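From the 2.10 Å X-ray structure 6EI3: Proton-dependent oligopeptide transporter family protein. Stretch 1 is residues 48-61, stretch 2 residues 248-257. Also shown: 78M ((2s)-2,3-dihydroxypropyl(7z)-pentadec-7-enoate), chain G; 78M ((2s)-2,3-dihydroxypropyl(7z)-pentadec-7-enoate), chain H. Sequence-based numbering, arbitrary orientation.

Stretch 1, residues 48-61: KHILHSFMIGVFFF
Stretch 2 (248-257) LVICLCMALV

Two helices cross at a moderate angle in a sparse, mainly apolar contact that buries 303 Å² in total, has no direct hydrogen bond between them, and is supplemented by one bridging water and a lipid. The helix carrying His 49 to Ile 56 and the helix carrying Val 249 to Leu 256 run in broadly the same N-to-C sense, 41° apart, with axes 10.7 Å apart at closest approach. In register, the nearest CA atoms are those of Ser 53 and Val 249, 6.5 Å apart. Both backbones are helical (phi near -60°, psi near -45° for most residues), held by i+4 bonds such as Ser 53 N to His 49 O (2.9 Å) and Cys 253 N to Val 249 O (3.1 Å); phi/psi are -100/-1° at Phe 59 and -96/-46° at Phe 60.

At the centre, Ile 56 (chi1 m, chi2 t) points toward the partner helix: its CG2 lies 3.9 Å from CG1 of Val 249 (chi1 t), methyl against methyl, and 3.4 Å from SG of Cys 253 (chi1 m), methyl against sulfur. Ser 53 (chi1 m) donates from OG to His 49 O at 2.7 Å; Ser 53 OG also lies 3.8 Å from Val 249 CG1, a methyl offering only van der Waals contact.

Toward the N-terminal ends, His 49 (chi1 t, chi2 84°) meets Ile 250 (chi1 m, chi2 t) at its ring edge, CE1 to CD1 3.8 Å. A water links the same pair, 3.2 Å from His 49 NE2 and accepting from Ile 250 N at 3.1 Å. At the other end, Phe 60 (chi1 t, chi2 76°) places CD1 4.2 Å from CD2 of Leu 256 (chi1 t, chi2 p), an apolar pairing of aromatic ring and methyl.

The chain G lipid tail runs alongside, with C12 3.7 Å from Ile 56 CG2, C14 3.9 Å from Cys 253 SG, and C15 over one face of the Phe 60 ring.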

# COMPACT_ATOMS: atom_id res chain seq x y z
N LYS A 48 2.30 1.20 -16.56
CA LYS A 48 2.55 1.63 -15.17
C LYS A 48 1.31 2.39 -14.64
O LYS A 48 0.91 2.20 -13.50
CB LYS A 48 3.75 2.58 -15.09
CG LYS A 48 5.09 1.92 -15.30
CD LYS A 48 6.17 2.99 -15.25
CE LYS A 48 7.46 2.48 -15.81
NZ LYS A 48 8.52 3.52 -15.70
N HIS A 49 0.71 3.24 -15.50
CA HIS A 49 -0.45 4.05 -15.15
C HIS A 49 -1.59 3.18 -14.68
O HIS A 49 -2.14 3.45 -13.63
CB HIS A 49 -0.89 4.95 -16.31
CG HIS A 49 -1.65 6.14 -15.84
ND1 HIS A 49 -1.00 7.29 -15.40
CD2 HIS A 49 -2.98 6.28 -15.63
CE1 HIS A 49 -1.95 8.11 -14.99
NE2 HIS A 49 -3.16 7.54 -15.09
N ILE A 50 -1.88 2.08 -15.42
CA ILE A 50 -2.92 1.13 -15.07
C ILE A 50 -2.63 0.40 -13.73
O ILE A 50 -3.52 0.29 -12.88
CB ILE A 50 -3.16 0.14 -16.25
CG1 ILE A 50 -3.68 0.89 -17.50
CG2 ILE A 50 -4.13 -0.99 -15.85
CD1 ILE A 50 -3.43 0.19 -18.85
N LEU A 51 -1.42 -0.16 -13.58
CA LEU A 51 -1.02 -0.91 -12.38
C LEU A 51 -1.10 -0.03 -11.13
O LEU A 51 -1.68 -0.43 -10.11
CB LEU A 51 0.42 -1.45 -12.60
CG LEU A 51 1.10 -2.37 -11.54
CD1 LEU A 51 1.67 -1.58 -10.35
CD2 LEU A 51 0.22 -3.54 -11.10
N HIS A 52 -0.50 1.16 -11.20
CA HIS A 52 -0.45 2.07 -10.07
C HIS A 52 -1.83 2.69 -9.79
O HIS A 52 -2.13 2.94 -8.62
CB HIS A 52 0.69 3.09 -10.25
CG HIS A 52 2.02 2.40 -10.18
ND1 HIS A 52 2.54 1.96 -8.96
CD2 HIS A 52 2.87 2.05 -11.17
CE1 HIS A 52 3.66 1.32 -9.26
NE2 HIS A 52 3.92 1.37 -10.57
N SER A 53 -2.70 2.86 -10.82
CA SER A 53 -4.09 3.32 -10.60
C SER A 53 -4.87 2.21 -9.85
O SER A 53 -5.64 2.51 -8.93
CB SER A 53 -4.79 3.62 -11.92
OG SER A 53 -4.23 4.79 -12.47
N PHE A 54 -4.66 0.96 -10.25
CA PHE A 54 -5.23 -0.24 -9.60
C PHE A 54 -4.80 -0.30 -8.10
O PHE A 54 -5.65 -0.49 -7.23
CB PHE A 54 -4.77 -1.51 -10.35
CG PHE A 54 -5.13 -2.80 -9.66
CD1 PHE A 54 -6.43 -3.30 -9.72
CD2 PHE A 54 -4.18 -3.52 -8.96
CE1 PHE A 54 -6.77 -4.49 -9.09
CE2 PHE A 54 -4.52 -4.71 -8.30
CZ PHE A 54 -5.81 -5.18 -8.36
N MET A 55 -3.48 -0.14 -7.81
CA MET A 55 -2.93 -0.11 -6.45
C MET A 55 -3.58 1.03 -5.63
O MET A 55 -3.90 0.85 -4.45
CB MET A 55 -1.41 0.02 -6.47
CG MET A 55 -0.70 -1.27 -6.95
SD MET A 55 -1.23 -2.76 -6.03
CE MET A 55 -0.49 -2.43 -4.46
N ILE A 56 -3.81 2.19 -6.27
CA ILE A 56 -4.49 3.32 -5.63
C ILE A 56 -5.88 2.90 -5.14
O ILE A 56 -6.19 3.12 -3.98
CB ILE A 56 -4.49 4.56 -6.55
CG1 ILE A 56 -3.14 5.29 -6.41
CG2 ILE A 56 -5.67 5.50 -6.20
CD1 ILE A 56 -2.81 6.27 -7.46
N GLY A 57 -6.66 2.23 -6.00
CA GLY A 57 -7.99 1.76 -5.65
C GLY A 57 -7.97 0.74 -4.53
O GLY A 57 -8.77 0.83 -3.59
N VAL A 58 -7.05 -0.24 -4.63
CA VAL A 58 -6.89 -1.29 -3.64
C VAL A 58 -6.65 -0.72 -2.23
O VAL A 58 -7.21 -1.25 -1.27
CB VAL A 58 -5.77 -2.29 -4.04
CG1 VAL A 58 -5.49 -3.30 -2.92
CG2 VAL A 58 -6.14 -3.03 -5.33
N PHE A 59 -5.86 0.36 -2.11
CA PHE A 59 -5.49 0.91 -0.81
C PHE A 59 -6.31 2.14 -0.42
O PHE A 59 -6.18 2.61 0.71
CB PHE A 59 -3.98 1.17 -0.77
CG PHE A 59 -3.24 -0.13 -0.51
CD1 PHE A 59 -2.90 -0.98 -1.56
CD2 PHE A 59 -2.86 -0.48 0.78
CE1 PHE A 59 -2.21 -2.17 -1.32
CE2 PHE A 59 -2.15 -1.67 1.02
CZ PHE A 59 -1.85 -2.52 -0.04
N PHE A 60 -7.24 2.57 -1.29
CA PHE A 60 -8.15 3.67 -0.96
C PHE A 60 -9.50 3.12 -0.46
O PHE A 60 -10.03 3.62 0.54
CB PHE A 60 -8.39 4.60 -2.18
CG PHE A 60 -9.50 5.60 -1.93
CD1 PHE A 60 -9.29 6.72 -1.12
CD2 PHE A 60 -10.78 5.37 -2.43
CE1 PHE A 60 -10.33 7.62 -0.86
CE2 PHE A 60 -11.83 6.27 -2.15
CZ PHE A 60 -11.59 7.39 -1.38
N PHE A 61 -10.08 2.10 -1.17
CA PHE A 61 -11.39 1.52 -0.85
C PHE A 61 -11.49 0.88 0.56
O PHE A 61 -12.61 0.86 1.05
CB PHE A 61 -11.91 0.58 -1.95
CG PHE A 61 -12.33 1.35 -3.18
CD1 PHE A 61 -13.34 2.30 -3.11
CD2 PHE A 61 -11.72 1.11 -4.40
CE1 PHE A 61 -13.72 3.02 -4.25
CE2 PHE A 61 -12.10 1.83 -5.55
CZ PHE A 61 -13.11 2.78 -5.46
N LEU A 248 -8.75 11.19 -14.22
CA LEU A 248 -9.57 11.17 -13.00
C LEU A 248 -8.85 10.61 -11.75
O LEU A 248 -8.98 11.22 -10.68
CB LEU A 248 -10.90 10.42 -13.24
CG LEU A 248 -11.97 10.48 -12.13
CD1 LEU A 248 -12.38 11.92 -11.78
CD2 LEU A 248 -13.20 9.68 -12.52
N VAL A 249 -8.12 9.49 -11.88
CA VAL A 249 -7.42 8.86 -10.74
C VAL A 249 -6.43 9.83 -10.09
O VAL A 249 -6.44 9.95 -8.86
CB VAL A 249 -6.78 7.48 -11.08
CG1 VAL A 249 -6.04 6.89 -9.87
CG2 VAL A 249 -7.85 6.50 -11.57
N ILE A 250 -5.61 10.55 -10.88
CA ILE A 250 -4.67 11.53 -10.32
C ILE A 250 -5.42 12.66 -9.62
O ILE A 250 -5.08 13.00 -8.49
CB ILE A 250 -3.66 12.06 -11.37
CG1 ILE A 250 -2.60 10.97 -11.69
CG2 ILE A 250 -2.99 13.37 -10.92
CD1 ILE A 250 -1.71 11.27 -12.97
N CYS A 251 -6.46 13.20 -10.28
CA CYS A 251 -7.25 14.30 -9.72
C CYS A 251 -7.89 13.95 -8.40
O CYS A 251 -7.83 14.77 -7.49
CB CYS A 251 -8.27 14.82 -10.72
SG CYS A 251 -7.53 15.51 -12.21
N LEU A 252 -8.50 12.75 -8.30
CA LEU A 252 -9.14 12.28 -7.07
C LEU A 252 -8.11 12.14 -5.93
O LEU A 252 -8.42 12.50 -4.79
CB LEU A 252 -9.90 10.96 -7.30
CG LEU A 252 -11.23 11.03 -8.09
CD1 LEU A 252 -11.69 9.64 -8.50
CD2 LEU A 252 -12.33 11.73 -7.27
N CYS A 253 -6.88 11.68 -6.27
CA CYS A 253 -5.76 11.52 -5.32
C CYS A 253 -5.18 12.82 -4.86
O CYS A 253 -4.83 12.90 -3.69
CB CYS A 253 -4.68 10.63 -5.90
SG CYS A 253 -5.13 8.89 -5.94
N MET A 254 -5.00 13.79 -5.77
CA MET A 254 -4.46 15.11 -5.42
C MET A 254 -5.44 15.78 -4.47
O MET A 254 -5.02 16.39 -3.49
CB MET A 254 -4.23 15.98 -6.66
CG MET A 254 -3.09 15.49 -7.53
SD MET A 254 -2.89 16.52 -9.01
CE MET A 254 -1.80 17.78 -8.36
N ALA A 255 -6.76 15.61 -4.73
CA ALA A 255 -7.84 16.13 -3.89
C ALA A 255 -7.73 15.50 -2.49
O ALA A 255 -7.79 16.22 -1.50
CB ALA A 255 -9.19 15.84 -4.53
N LEU A 256 -7.49 14.17 -2.42
CA LEU A 256 -7.31 13.45 -1.16
C LEU A 256 -6.13 14.03 -0.35
O LEU A 256 -6.32 14.34 0.82
CB LEU A 256 -7.17 11.93 -1.38
CG LEU A 256 -6.75 11.05 -0.17
CD1 LEU A 256 -7.89 10.91 0.87
CD2 LEU A 256 -6.28 9.67 -0.65
N VAL A 257 -4.97 14.23 -1.00
CA VAL A 257 -3.77 14.82 -0.38
C VAL A 257 -4.04 16.22 0.16
O VAL A 257 -3.60 16.56 1.27
CB VAL A 257 -2.55 14.77 -1.34
CG1 VAL A 257 -1.37 15.59 -0.80
CG2 VAL A 257 -2.14 13.33 -1.62
O21 78M G . -3.89 7.00 -19.96
C20 78M G . -5.22 6.49 -20.09
C18 78M G . -5.38 5.23 -19.28
O19 78M G . -4.71 4.14 -19.93
C17 78M G . -6.83 4.86 -19.05
O2 78M G . -6.98 4.57 -17.63
C1 78M G . -6.86 3.30 -17.22
O1 78M G . -6.50 2.40 -17.92
C2 78M G . -7.18 3.17 -15.76
C3 78M G . -7.83 1.85 -15.38
C4 78M G . -7.44 1.43 -13.98
C5 78M G . -8.36 0.41 -13.34
C6 78M G . -8.25 0.38 -11.81
C7 78M G . -9.08 1.43 -11.14
C8 78M G . -9.21 1.61 -9.84
C9 78M G . -10.07 2.65 -9.18
C10 78M G . -9.28 3.87 -8.72
C11 78M G . -10.02 4.71 -7.68
C12 78M G . -9.21 5.90 -7.21
C13 78M G . -9.72 6.60 -5.97
C15 78M G . -9.32 8.49 -4.35
C14 78M G . -8.75 7.64 -5.46
O21 78M H . -3.10 12.91 -22.47
C20 78M H . -4.03 13.15 -21.42
C18 78M H . -3.70 12.33 -20.19
O19 78M H . -2.33 12.51 -19.83
C17 78M H . -3.99 10.85 -20.36
O2 78M H . -5.44 10.73 -20.37
C1 78M H . -6.05 10.29 -19.26
O1 78M H . -5.48 9.99 -18.25
C2 78M H . -7.54 10.26 -19.46
C3 78M H . -8.16 8.89 -19.18
C4 78M H . -8.58 8.71 -17.72
C5 78M H . -9.17 7.34 -17.42
C6 78M H . -9.98 7.27 -16.13
C7 78M H . -10.27 5.85 -15.73
C8 78M H . -10.79 5.42 -14.59
C9 78M H . -11.22 6.22 -13.39
C10 78M H . -11.94 5.35 -12.36
C11 78M H . -12.57 6.13 -11.22
C12 78M H . -13.48 5.30 -10.33
C13 78M H . -14.29 6.09 -9.31
C15 78M H . -14.45 7.06 -6.99
C14 78M H . -13.58 6.34 -7.99
O HOH W 1 -5.10 9.65 -13.76